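PDB 3BPV: transcriptional regulator from Methanobacterium thermoautotrophicum, which probably binds DNA through a winged helix-turn-helix motif and represses transcription, as many MarR family regulators do. Local coordinates for residues L25-L35 and T63-I73; I38-L49 and R83-R91. All coordinates share one frame; numbering follows the deposited sequence.

In the fold
Both contacts lie in the winged helix region of one subunit and share helix 29-40: contact 1 uses its first turns against helix 57-69, contact 2 its last turn and the following loop against strand 84-89. Contact 1 is the more buried; leucines, Phe72 and Cys34 pack round a buried Gln31, whose amide, with Asn26, Ser70 and two waters, forms the polar part. Contact 2 is partly buried and more polar, with backbone hydrogen bonds to a wing strand and a salt-bridge network at one end, while Ile38, Leu87 and Val89 continue the apolar interior. The two meet where Gly71 and Phe72 approach Thr90.

Contact 1: L25-L35 and T63-I73; sequences LNLTDAQVACL and TLRRLEESGFI
Gln31 and Arg66 both turn CG anti to their carbonyl carbons (chi1 -69° for Gln31), which carries the Gln31 amide across the Arg66 side chain at about a right angle. Gln31 NE2 lies over one face of the guanidinium, 3.4 Å from Arg66 CZ, with the two planes 43° apart. As both groups are donors, this is packing; the amide instead gives hydrogen bonds to Asn26 O (2.9 Å from NE2) and to Thr28 OG1, which fix its rotation. Gln31 OE1 accepts from a water that also bonds Ser70 OG, and a second water joins Ser70 OG to Asn26 ND2. Alongside, Leu67 slides past Gln31 in the opposite direction, CD1 3.5 Å from Gln31 O and CD2 3.9 Å from Leu27 CD2. Thr63 lays CG2 against Gln31 CA and Cys34 SG, its hydroxyl being bonded to Thr59 O. Leu25 O meets the Phe72 ring at its edge, 3.7 Å from CE2. Helix 29-40 packs across helix 57-69, second helix of the probable helix-turn-helix (segment axes 9.3 Å apart, crossing at -78°); the first, helix 46-53, covers Cys34 and Leu64, while Ile96 and helix 97-111 close over Leu35.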
loop_
_atom_site.group_PDB
_atom_site.type_symbol
_atom_site.label_atom_id
_atom_site.label_comp_id
_atom_site.label_asym_id
_atom_site.label_seq_id
_atom_site.Cartn_x
_atom_site.Cartn_y
_atom_site.Cartn_z
ATOM N N LEU A 25 -9.810 -12.849 -13.042
ATOM C CA LEU A 25 -10.453 -11.628 -13.526
ATOM C C LEU A 25 -9.387 -10.576 -13.810
ATOM O O LEU A 25 -9.696 -9.413 -14.078
ATOM C CB LEU A 25 -11.430 -11.090 -12.480
ATOM C CG LEU A 25 -12.597 -12.003 -12.103
ATOM C CD1 LEU A 25 -13.403 -11.355 -10.992
ATOM C CD2 LEU A 25 -13.468 -12.252 -13.324
ATOM N N ASN A 26 -8.130 -11.002 -13.741
ATOM C CA ASN A 26 -6.986 -10.126 -13.971
ATOM C C ASN A 26 -6.989 -8.962 -12.995
ATOM O O ASN A 26 -6.529 -7.862 -13.313
ATOM C CB ASN A 26 -6.976 -9.596 -15.407
ATOM C CG ASN A 26 -6.577 -10.653 -16.416
ATOM O OD1 ASN A 26 -5.800 -11.557 -16.106
ATOM N ND2 ASN A 26 -7.093 -10.539 -17.632
ATOM N N LEU A 27 -7.490 -9.215 -11.796
ATOM C CA LEU A 27 -7.551 -8.175 -10.782
ATOM C C LEU A 27 -6.395 -8.245 -9.802
ATOM O O LEU A 27 -5.864 -9.317 -9.508
ATOM C CB LEU A 27 -8.881 -8.255 -10.015
ATOM C CG LEU A 27 -10.136 -7.757 -10.736
ATOM C CD1 LEU A 27 -11.366 -8.145 -9.928
ATOM C CD2 LEU A 27 -10.064 -6.243 -10.915
ATOM N N THR A 28 -6.014 -7.074 -9.313
ATOM C CA THR A 28 -4.954 -6.921 -8.340
ATOM C C THR A 28 -5.501 -6.020 -7.250
ATOM O O THR A 28 -6.530 -5.358 -7.432
ATOM C CB THR A 28 -3.738 -6.223 -8.936
ATOM O OG1 THR A 28 -4.153 -4.973 -9.503
ATOM C CG2 THR A 28 -3.084 -7.091 -9.998
ATOM N N ASP A 29 -4.803 -5.977 -6.128
ATOM C CA ASP A 29 -5.197 -5.155 -4.999
ATOM C C ASP A 29 -5.417 -3.703 -5.426
ATOM O O ASP A 29 -6.421 -3.089 -5.071
ATOM C CB ASP A 29 -4.103 -5.230 -3.932
ATOM C CG ASP A 29 -4.490 -4.565 -2.643
ATOM O OD1 ASP A 29 -4.906 -3.389 -2.673
ATOM O OD2 ASP A 29 -4.362 -5.224 -1.592
ATOM N N ALA A 30 -4.480 -3.152 -6.184
ATOM C CA ALA A 30 -4.587 -1.767 -6.630
ATOM C C ALA A 30 -5.849 -1.528 -7.457
ATOM O O ALA A 30 -6.517 -0.500 -7.305
ATOM C CB ALA A 30 -3.348 -1.379 -7.431
ATOM N N GLN A 31 -6.183 -2.460 -8.343
ATOM C CA GLN A 31 -7.385 -2.308 -9.162
ATOM C C GLN A 31 -8.646 -2.415 -8.314
ATOM O O GLN A 31 -9.601 -1.669 -8.525
ATOM C CB GLN A 31 -7.442 -3.369 -10.257
ATOM C CG GLN A 31 -6.409 -3.237 -11.346
ATOM C CD GLN A 31 -6.544 -4.351 -12.352
ATOM O OE1 GLN A 31 -7.471 -4.362 -13.154
ATOM N NE2 GLN A 31 -5.633 -5.313 -12.296
ATOM N N VAL A 32 -8.663 -3.345 -7.369
ATOM C CA VAL A 32 -9.823 -3.497 -6.507
ATOM C C VAL A 32 -10.058 -2.214 -5.714
ATOM O O VAL A 32 -11.194 -1.761 -5.581
ATOM C CB VAL A 32 -9.644 -4.682 -5.530
ATOM C CG1 VAL A 32 -10.709 -4.636 -4.436
ATOM C CG2 VAL A 32 -9.746 -5.990 -6.291
ATOM N N ALA A 33 -8.994 -1.620 -5.191
ATOM C CA ALA A 33 -9.132 -0.394 -4.414
ATOM C C ALA A 33 -9.766 0.697 -5.262
ATOM O O ALA A 33 -10.685 1.380 -4.807
ATOM C CB ALA A 33 -7.766 0.060 -3.906
ATOM N N CYS A 34 -9.281 0.862 -6.491
ATOM C CA CYS A 34 -9.833 1.876 -7.385
ATOM C C CYS A 34 -11.292 1.568 -7.717
ATOM O O CYS A 34 -12.148 2.455 -7.704
ATOM C CB CYS A 34 -9.030 1.944 -8.685
ATOM S SG CYS A 34 -7.442 2.781 -8.521
ATOM N N LEU A 35 -11.580 0.310 -8.017
ATOM C CA LEU A 35 -12.934 -0.086 -8.363
ATOM C C LEU A 35 -13.907 0.217 -7.226
ATOM O O LEU A 35 -14.974 0.790 -7.455
ATOM C CB LEU A 35 -12.975 -1.577 -8.700
ATOM C CG LEU A 35 -14.293 -2.096 -9.273
ATOM C CD1 LEU A 35 -14.590 -1.406 -10.588
ATOM C CD2 LEU A 35 -14.191 -3.597 -9.490
ATOM N N THR A 63 -3.215 1.500 -13.532
ATOM C CA THR A 63 -4.212 0.716 -12.813
ATOM C C THR A 63 -5.603 0.898 -13.426
ATOM O O THR A 63 -6.344 -0.070 -13.639
ATOM C CB THR A 63 -4.245 1.134 -11.331
ATOM O OG1 THR A 63 -2.952 0.912 -10.755
ATOM C CG2 THR A 63 -5.282 0.343 -10.560
ATOM N N LEU A 64 -5.959 2.144 -13.715
ATOM C CA LEU A 64 -7.255 2.434 -14.304
ATOM C C LEU A 64 -7.354 1.893 -15.731
ATOM O O LEU A 64 -8.414 1.433 -16.148
ATOM C CB LEU A 64 -7.507 3.943 -14.280
ATOM C CG LEU A 64 -7.659 4.535 -12.878
ATOM C CD1 LEU A 64 -7.726 6.050 -12.988
ATOM C CD2 LEU A 64 -8.913 3.985 -12.204
ATOM N N ARG A 65 -6.252 1.929 -16.475
ATOM C CA ARG A 65 -6.270 1.413 -17.838
ATOM C C ARG A 65 -6.598 -0.080 -17.813
ATOM O O ARG A 65 -7.368 -0.570 -18.638
ATOM C CB ARG A 65 -4.916 1.656 -18.515
ATOM C CG ARG A 65 -4.906 1.344 -20.005
ATOM C CD ARG A 65 -3.585 1.749 -20.645
ATOM N NE ARG A 65 -3.325 3.179 -20.493
ATOM C CZ ARG A 65 -2.286 3.811 -21.028
ATOM N NH1 ARG A 65 -1.401 3.143 -21.756
ATOM N NH2 ARG A 65 -2.132 5.114 -20.837
ATOM N N ARG A 66 -6.021 -0.804 -16.860
ATOM C CA ARG A 66 -6.287 -2.233 -16.743
ATOM C C ARG A 66 -7.757 -2.488 -16.413
ATOM O O ARG A 66 -8.368 -3.414 -16.952
ATOM C CB ARG A 66 -5.383 -2.850 -15.671
ATOM C CG ARG A 66 -3.906 -2.810 -16.043
ATOM C CD ARG A 66 -3.027 -3.374 -14.949
ATOM N NE ARG A 66 -3.255 -4.799 -14.727
ATOM C CZ ARG A 66 -2.575 -5.533 -13.851
ATOM N NH1 ARG A 66 -1.622 -4.976 -13.117
ATOM N NH2 ARG A 66 -2.843 -6.823 -13.715
ATOM N N LEU A 67 -8.335 -1.672 -15.536
ATOM C CA LEU A 67 -9.740 -1.852 -15.181
ATOM C C LEU A 67 -10.620 -1.577 -16.386
ATOM O O LEU A 67 -11.622 -2.258 -16.601
ATOM C CB LEU A 67 -10.144 -0.914 -14.040
ATOM C CG LEU A 67 -9.737 -1.333 -12.627
ATOM C CD1 LEU A 67 -10.004 -0.187 -11.668
ATOM C CD2 LEU A 67 -10.507 -2.590 -12.220
ATOM N N GLU A 68 -10.237 -0.580 -17.171
ATOM C CA GLU A 68 -10.989 -0.210 -18.367
ATOM C C GLU A 68 -10.876 -1.300 -19.434
ATOM O O GLU A 68 -11.863 -1.651 -20.080
ATOM C CB GLU A 68 -10.466 1.118 -18.921
ATOM C CG GLU A 68 -11.314 1.718 -20.034
ATOM C CD GLU A 68 -10.708 2.987 -20.604
ATOM O OE1 GLU A 68 -10.412 3.914 -19.819
ATOM O OE2 GLU A 68 -10.528 3.062 -21.838
ATOM N N GLU A 69 -9.675 -1.835 -19.614
ATOM C CA GLU A 69 -9.452 -2.886 -20.603
ATOM C C GLU A 69 -10.289 -4.114 -20.272
ATOM O O GLU A 69 -10.800 -4.794 -21.166
ATOM C CB GLU A 69 -7.973 -3.275 -20.642
ATOM C CG GLU A 69 -7.640 -4.349 -21.666
ATOM C CD GLU A 69 -7.771 -3.859 -23.095
ATOM O OE1 GLU A 69 -8.869 -3.393 -23.470
ATOM O OE2 GLU A 69 -6.777 -3.943 -23.848
ATOM N N SER A 70 -10.419 -4.403 -18.980
ATOM C CA SER A 70 -11.198 -5.550 -18.529
ATOM C C SER A 70 -12.701 -5.269 -18.572
ATOM O O SER A 70 -13.512 -6.171 -18.358
ATOM C CB SER A 70 -10.782 -5.941 -17.113
ATOM O OG SER A 70 -9.428 -6.363 -17.085
ATOM N N GLY A 71 -13.061 -4.017 -18.842
ATOM C CA GLY A 71 -14.461 -3.637 -18.925
ATOM C C GLY A 71 -15.170 -3.427 -17.598
ATOM O O GLY A 71 -16.399 -3.506 -17.530
ATOM N N PHE A 72 -14.417 -3.148 -16.538
ATOM C CA PHE A 72 -15.023 -2.941 -15.226
ATOM C C PHE A 72 -15.352 -1.486 -14.935
ATOM O O PHE A 72 -16.159 -1.193 -14.059
ATOM C CB PHE A 72 -14.121 -3.494 -14.120
ATOM C CG PHE A 72 -13.874 -4.970 -14.225
ATOM C CD1 PHE A 72 -14.925 -5.849 -14.472
ATOM C CD2 PHE A 72 -12.592 -5.485 -14.069
ATOM C CE1 PHE A 72 -14.700 -7.220 -14.566
ATOM C CE2 PHE A 72 -12.357 -6.853 -14.158
ATOM C CZ PHE A 72 -13.412 -7.721 -14.408
ATOM N N ILE A 73 -14.711 -0.571 -15.648
ATOM C CA ILE A 73 -15.005 0.843 -15.462
ATOM C C ILE A 73 -15.010 1.528 -16.812
ATOM O O ILE A 73 -14.475 1.005 -17.790
ATOM C CB ILE A 73 -13.969 1.583 -14.562
ATOM C CG1 ILE A 73 -12.601 1.638 -15.254
ATOM C CG2 ILE A 73 -13.891 0.916 -13.203
ATOM C CD1 ILE A 73 -11.576 2.519 -14.540
HETATM O O HOH W 1 -8.743 -6.146 -14.594
HETATM O O HOH W 2 -8.457 -8.228 -18.865
#

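Contact 2: I38-L49 and R83-R91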
loop_
_atom_site.group_PDB
_atom_site.type_symbol
_atom_site.label_atom_id
_atom_site.label_comp_id
_atom_site.label_asym_id
_atom_site.label_seq_id
_atom_site.Cartn_x
_atom_site.Cartn_y
_atom_site.Cartn_z
ATOM N N ILE A 38 -14.484 4.026 -6.881
ATOM C CA ILE A 38 -15.325 4.594 -7.929
ATOM C C ILE A 38 -16.763 4.147 -7.700
ATOM O O ILE A 38 -17.712 4.907 -7.936
ATOM C CB ILE A 38 -14.864 4.129 -9.324
ATOM C CG1 ILE A 38 -13.431 4.604 -9.575
ATOM C CG2 ILE A 38 -15.793 4.687 -10.398
ATOM C CD1 ILE A 38 -12.776 3.946 -10.763
ATOM N N HIS A 39 -16.912 2.909 -7.241
ATOM C CA HIS A 39 -18.211 2.315 -6.952
ATOM C C HIS A 39 -18.983 3.141 -5.927
ATOM O O HIS A 39 -20.194 3.352 -6.064
ATOM C CB HIS A 39 -18.005 0.882 -6.434
ATOM C CG HIS A 39 -19.237 0.251 -5.858
ATOM N ND1 HIS A 39 -20.380 0.034 -6.596
ATOM C CD2 HIS A 39 -19.491 -0.232 -4.618
ATOM C CE1 HIS A 39 -21.285 -0.559 -5.836
ATOM N NE2 HIS A 39 -20.771 -0.732 -4.632
ATOM N N ARG A 40 -18.286 3.618 -4.902
ATOM C CA ARG A 40 -18.941 4.401 -3.866
ATOM C C ARG A 40 -19.075 5.874 -4.237
ATOM O O ARG A 40 -19.784 6.623 -3.560
ATOM C CB ARG A 40 -18.192 4.258 -2.536
ATOM C CG ARG A 40 -16.792 4.842 -2.519
ATOM C CD ARG A 40 -16.186 4.725 -1.129
ATOM N NE ARG A 40 -17.031 5.363 -0.122
ATOM C CZ ARG A 40 -17.307 6.663 -0.091
ATOM N NH1 ARG A 40 -16.802 7.474 -1.011
ATOM N NH2 ARG A 40 -18.097 7.150 0.858
ATOM N N GLU A 41 -18.412 6.292 -5.313
ATOM C CA GLU A 41 -18.489 7.685 -5.740
ATOM C C GLU A 41 -18.551 7.790 -7.265
ATOM O O GLU A 41 -17.608 8.252 -7.917
ATOM C CB GLU A 41 -17.288 8.460 -5.180
ATOM C CG GLU A 41 -17.332 9.962 -5.397
ATOM C CD GLU A 41 -16.311 10.702 -4.543
ATOM O OE1 GLU A 41 -16.003 11.868 -4.856
ATOM O OE2 GLU A 41 -15.829 10.119 -3.551
ATOM N N PRO A 42 -19.681 7.359 -7.858
ATOM C CA PRO A 42 -19.868 7.404 -9.310
ATOM C C PRO A 42 -19.657 8.803 -9.881
ATOM O O PRO A 42 -20.208 9.782 -9.373
ATOM C CB PRO A 42 -21.308 6.901 -9.489
ATOM C CG PRO A 42 -21.970 7.288 -8.210
ATOM C CD PRO A 42 -20.920 6.934 -7.184
ATOM N N GLY A 43 -18.840 8.890 -10.926
ATOM C CA GLY A 43 -18.567 10.171 -11.551
ATOM C C GLY A 43 -17.330 10.878 -11.035
ATOM O O GLY A 43 -16.990 11.961 -11.505
ATOM N N ILE A 44 -16.654 10.277 -10.062
ATOM C CA ILE A 44 -15.452 10.883 -9.515
ATOM C C ILE A 44 -14.456 11.107 -10.654
ATOM O O ILE A 44 -14.327 10.276 -11.554
ATOM C CB ILE A 44 -14.816 9.975 -8.423
ATOM C CG1 ILE A 44 -13.654 10.704 -7.746
ATOM C CG2 ILE A 44 -14.340 8.662 -9.038
ATOM C CD1 ILE A 44 -13.066 9.960 -6.554
ATOM N N LYS A 45 -13.771 12.248 -10.622
ATOM C CA LYS A 45 -12.777 12.568 -11.644
ATOM C C LYS A 45 -11.530 11.730 -11.390
ATOM O O LYS A 45 -11.199 11.433 -10.240
ATOM C CB LYS A 45 -12.400 14.054 -11.596
ATOM C CG LYS A 45 -13.304 14.994 -12.389
ATOM C CD LYS A 45 -14.707 15.072 -11.824
ATOM C CE LYS A 45 -15.509 16.138 -12.556
ATOM N NZ LYS A 45 -16.917 16.185 -12.088
ATOM N N GLN A 46 -10.841 11.356 -12.462
ATOM C CA GLN A 46 -9.629 10.564 -12.324
ATOM C C GLN A 46 -8.615 11.299 -11.465
ATOM O O GLN A 46 -7.957 10.684 -10.631
ATOM C CB GLN A 46 -9.012 10.263 -13.691
ATOM C CG GLN A 46 -7.705 9.473 -13.610
ATOM C CD GLN A 46 -7.224 9.002 -14.968
ATOM O OE1 GLN A 46 -8.027 8.709 -15.853
ATOM N NE2 GLN A 46 -5.908 8.904 -15.133
ATOM N N ASP A 47 -8.483 12.609 -11.657
ATOM C CA ASP A 47 -7.521 13.357 -10.862
ATOM C C ASP A 47 -7.933 13.402 -9.396
ATOM O O ASP A 47 -7.079 13.508 -8.519
ATOM C CB ASP A 47 -7.313 14.779 -11.413
ATOM C CG ASP A 47 -8.579 15.610 -11.417
ATOM O OD1 ASP A 47 -9.306 15.579 -12.429
ATOM O OD2 ASP A 47 -8.838 16.294 -10.410
ATOM N N GLU A 48 -9.235 13.311 -9.122
ATOM C CA GLU A 48 -9.722 13.322 -7.743
ATOM C C GLU A 48 -9.425 11.969 -7.097
ATOM O O GLU A 48 -9.111 11.891 -5.906
ATOM C CB GLU A 48 -11.227 13.619 -7.704
ATOM C CG GLU A 48 -11.585 14.977 -8.293
ATOM C CD GLU A 48 -13.073 15.267 -8.282
ATOM O OE1 GLU A 48 -13.868 14.379 -8.665
ATOM O OE2 GLU A 48 -13.445 16.398 -7.903
ATOM N N LEU A 49 -9.525 10.903 -7.886
ATOM C CA LEU A 49 -9.221 9.573 -7.377
ATOM C C LEU A 49 -7.716 9.521 -7.087
ATOM O O LEU A 49 -7.301 8.976 -6.066
ATOM C CB LEU A 49 -9.594 8.508 -8.408
ATOM C CG LEU A 49 -9.484 7.057 -7.935
ATOM C CD1 LEU A 49 -10.553 6.794 -6.885
ATOM C CD2 LEU A 49 -9.661 6.101 -9.109
ATOM N N ARG A 83 -9.134 18.593 -19.595
ATOM C CA ARG A 83 -7.968 18.003 -18.949
ATOM C C ARG A 83 -8.375 17.030 -17.852
ATOM O O ARG A 83 -7.523 16.457 -17.176
ATOM C CB ARG A 83 -7.097 19.106 -18.352
ATOM C CG ARG A 83 -6.639 20.124 -19.372
ATOM C CD ARG A 83 -6.204 21.414 -18.713
ATOM N NE ARG A 83 -6.080 22.480 -19.698
ATOM C CZ ARG A 83 -5.966 23.768 -19.398
ATOM N NH1 ARG A 83 -5.958 24.162 -18.132
ATOM N NH2 ARG A 83 -5.869 24.664 -20.369
ATOM N N ARG A 84 -9.680 16.841 -17.676
ATOM C CA ARG A 84 -10.169 15.934 -16.643
ATOM C C ARG A 84 -11.014 14.801 -17.222
ATOM O O ARG A 84 -11.577 14.928 -18.311
ATOM C CB ARG A 84 -10.975 16.721 -15.605
ATOM C CG ARG A 84 -10.234 17.933 -15.046
ATOM C CD ARG A 84 -11.039 18.627 -13.958
ATOM N NE ARG A 84 -10.976 17.889 -12.700
ATOM C CZ ARG A 84 -11.695 18.174 -11.619
ATOM N NH1 ARG A 84 -12.556 19.184 -11.632
ATOM N NH2 ARG A 84 -11.536 17.457 -10.514
ATOM N N TYR A 85 -11.095 13.697 -16.484
ATOM C CA TYR A 85 -11.858 12.528 -16.908
ATOM C C TYR A 85 -12.776 11.998 -15.814
ATOM O O TYR A 85 -12.403 11.956 -14.640
ATOM C CB TYR A 85 -10.895 11.433 -17.377
ATOM C CG TYR A 85 -10.193 11.825 -18.651
ATOM C CD1 TYR A 85 -10.769 11.563 -19.893
ATOM C CD2 TYR A 85 -9.006 12.554 -18.616
ATOM C CE1 TYR A 85 -10.187 12.023 -21.065
ATOM C CE2 TYR A 85 -8.415 13.020 -19.786
ATOM C CZ TYR A 85 -9.014 12.753 -21.005
ATOM O OH TYR A 85 -8.460 13.234 -22.170
ATOM N N ILE A 86 -13.978 11.593 -16.217
ATOM C CA ILE A 86 -14.986 11.075 -15.302
ATOM C C ILE A 86 -14.957 9.555 -15.281
ATOM O O ILE A 86 -14.924 8.913 -16.330
ATOM C CB ILE A 86 -16.401 11.532 -15.732
ATOM C CG1 ILE A 86 -16.421 13.051 -15.916
ATOM C CG2 ILE A 86 -17.427 11.095 -14.705
ATOM C CD1 ILE A 86 -15.987 13.825 -14.704
ATOM N N LEU A 87 -14.987 8.984 -14.082
ATOM C CA LEU A 87 -14.956 7.532 -13.938
ATOM C C LEU A 87 -16.253 6.982 -13.376
ATOM O O LEU A 87 -16.880 7.594 -12.521
ATOM C CB LEU A 87 -13.819 7.114 -12.999
ATOM C CG LEU A 87 -12.442 7.697 -13.310
ATOM C CD1 LEU A 87 -11.473 7.358 -12.192
ATOM C CD2 LEU A 87 -11.955 7.157 -14.642
ATOM N N GLU A 88 -16.643 5.814 -13.864
ATOM C CA GLU A 88 -17.838 5.151 -13.375
ATOM C C GLU A 88 -17.667 3.651 -13.546
ATOM O O GLU A 88 -16.999 3.191 -14.471
ATOM C CB GLU A 88 -19.076 5.617 -14.144
ATOM C CG GLU A 88 -20.372 5.036 -13.599
ATOM C CD GLU A 88 -21.591 5.522 -14.355
ATOM O OE1 GLU A 88 -21.803 6.751 -14.410
ATOM O OE2 GLU A 88 -22.333 4.675 -14.893
ATOM N N VAL A 89 -18.254 2.891 -12.633
ATOM C CA VAL A 89 -18.170 1.444 -12.718
ATOM C C VAL A 89 -19.234 0.968 -13.699
ATOM O O VAL A 89 -20.360 1.460 -13.692
ATOM C CB VAL A 89 -18.417 0.787 -11.353
ATOM C CG1 VAL A 89 -18.276 -0.719 -11.475
ATOM C CG2 VAL A 89 -17.433 1.331 -10.338
ATOM N N THR A 90 -18.862 0.028 -14.556
ATOM C CA THR A 90 -19.790 -0.514 -15.536
ATOM C C THR A 90 -20.686 -1.526 -14.836
ATOM O O THR A 90 -20.481 -1.843 -13.665
ATOM C CB THR A 90 -19.051 -1.247 -16.652
ATOM O OG1 THR A 90 -18.319 -2.336 -16.078
ATOM C CG2 THR A 90 -18.098 -0.307 -17.382
ATOM N N ARG A 91 -21.680 -2.035 -15.555
ATOM C CA ARG A 91 -22.579 -3.029 -14.985
ATOM C C ARG A 91 -21.751 -4.256 -14.625
ATOM O O ARG A 91 -21.945 -4.867 -13.574
ATOM C CB ARG A 91 -23.655 -3.412 -16.000
ATOM C CG ARG A 91 -24.601 -4.492 -15.511
ATOM C CD ARG A 91 -25.462 -4.025 -14.342
ATOM N NE ARG A 91 -26.437 -3.009 -14.738
ATOM C CZ ARG A 91 -26.172 -1.711 -14.852
ATOM N NH1 ARG A 91 -24.956 -1.248 -14.598
ATOM N NH2 ARG A 91 -27.127 -0.870 -15.228
HETATM O O HOH W 3 -19.349 4.108 -10.374
HETATM O O HOH W 4 -9.165 13.769 -14.286
#
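Arg84 grips Asp47 side-on, NE to OD1 and NH2 to OD2, both at 2.9 Å, with guanidinium and carboxylate planes 44° apart. The NE bond is almost straight (174°) and lies in the guanidinium plane; the NH2 bond is more bent. Glu48 crosses Arg84 at about a right angle, its carboxylate nearly perpendicular to the guanidinium, and OE2 adds a salt bridge to NH2 at 3.4 Å. Its other oxygen, OE1, accepts from Lys45 N. Lys45 lays CG over one guanidinium face, 3.6 Å from Arg84 CZ. Were Arg84 an alanine, the carboxylates of Asp47 and Glu48 would probably lose their shared cation, and Lys45 CG the flat group it rests on.

Between these charges and the apolar end, the backbones join: Gly43 N donates to Leu87 O, Leu87 N to Ile44 O, and Gln46 N to Tyr85 O, the last at 2.7 Å. Gly43 has positive phi in a type II turn, and Ile86 CG2 packs against it. Leu87, with CG anti to its carbonyl carbon (chi1 -51°), points CD1 at Leu49 CD2 (3.8 Å) and Ile38 CD1, crossing both side chains at about a right angle. Ile38 CG2 also reaches Val89 CG2 at 3.7 Å, while a water bridges Ile38 O to Val89 N. Residues 43-46, leading into helix 46-53, thus pair with strand 84-89 through one bridge, Lys45 with Ile86, on the edge away from wing strand 73-78, like the short extra strand of a winged helix; Leu64 of helix 57-69 packs against Ile38, Leu49 and Leu87.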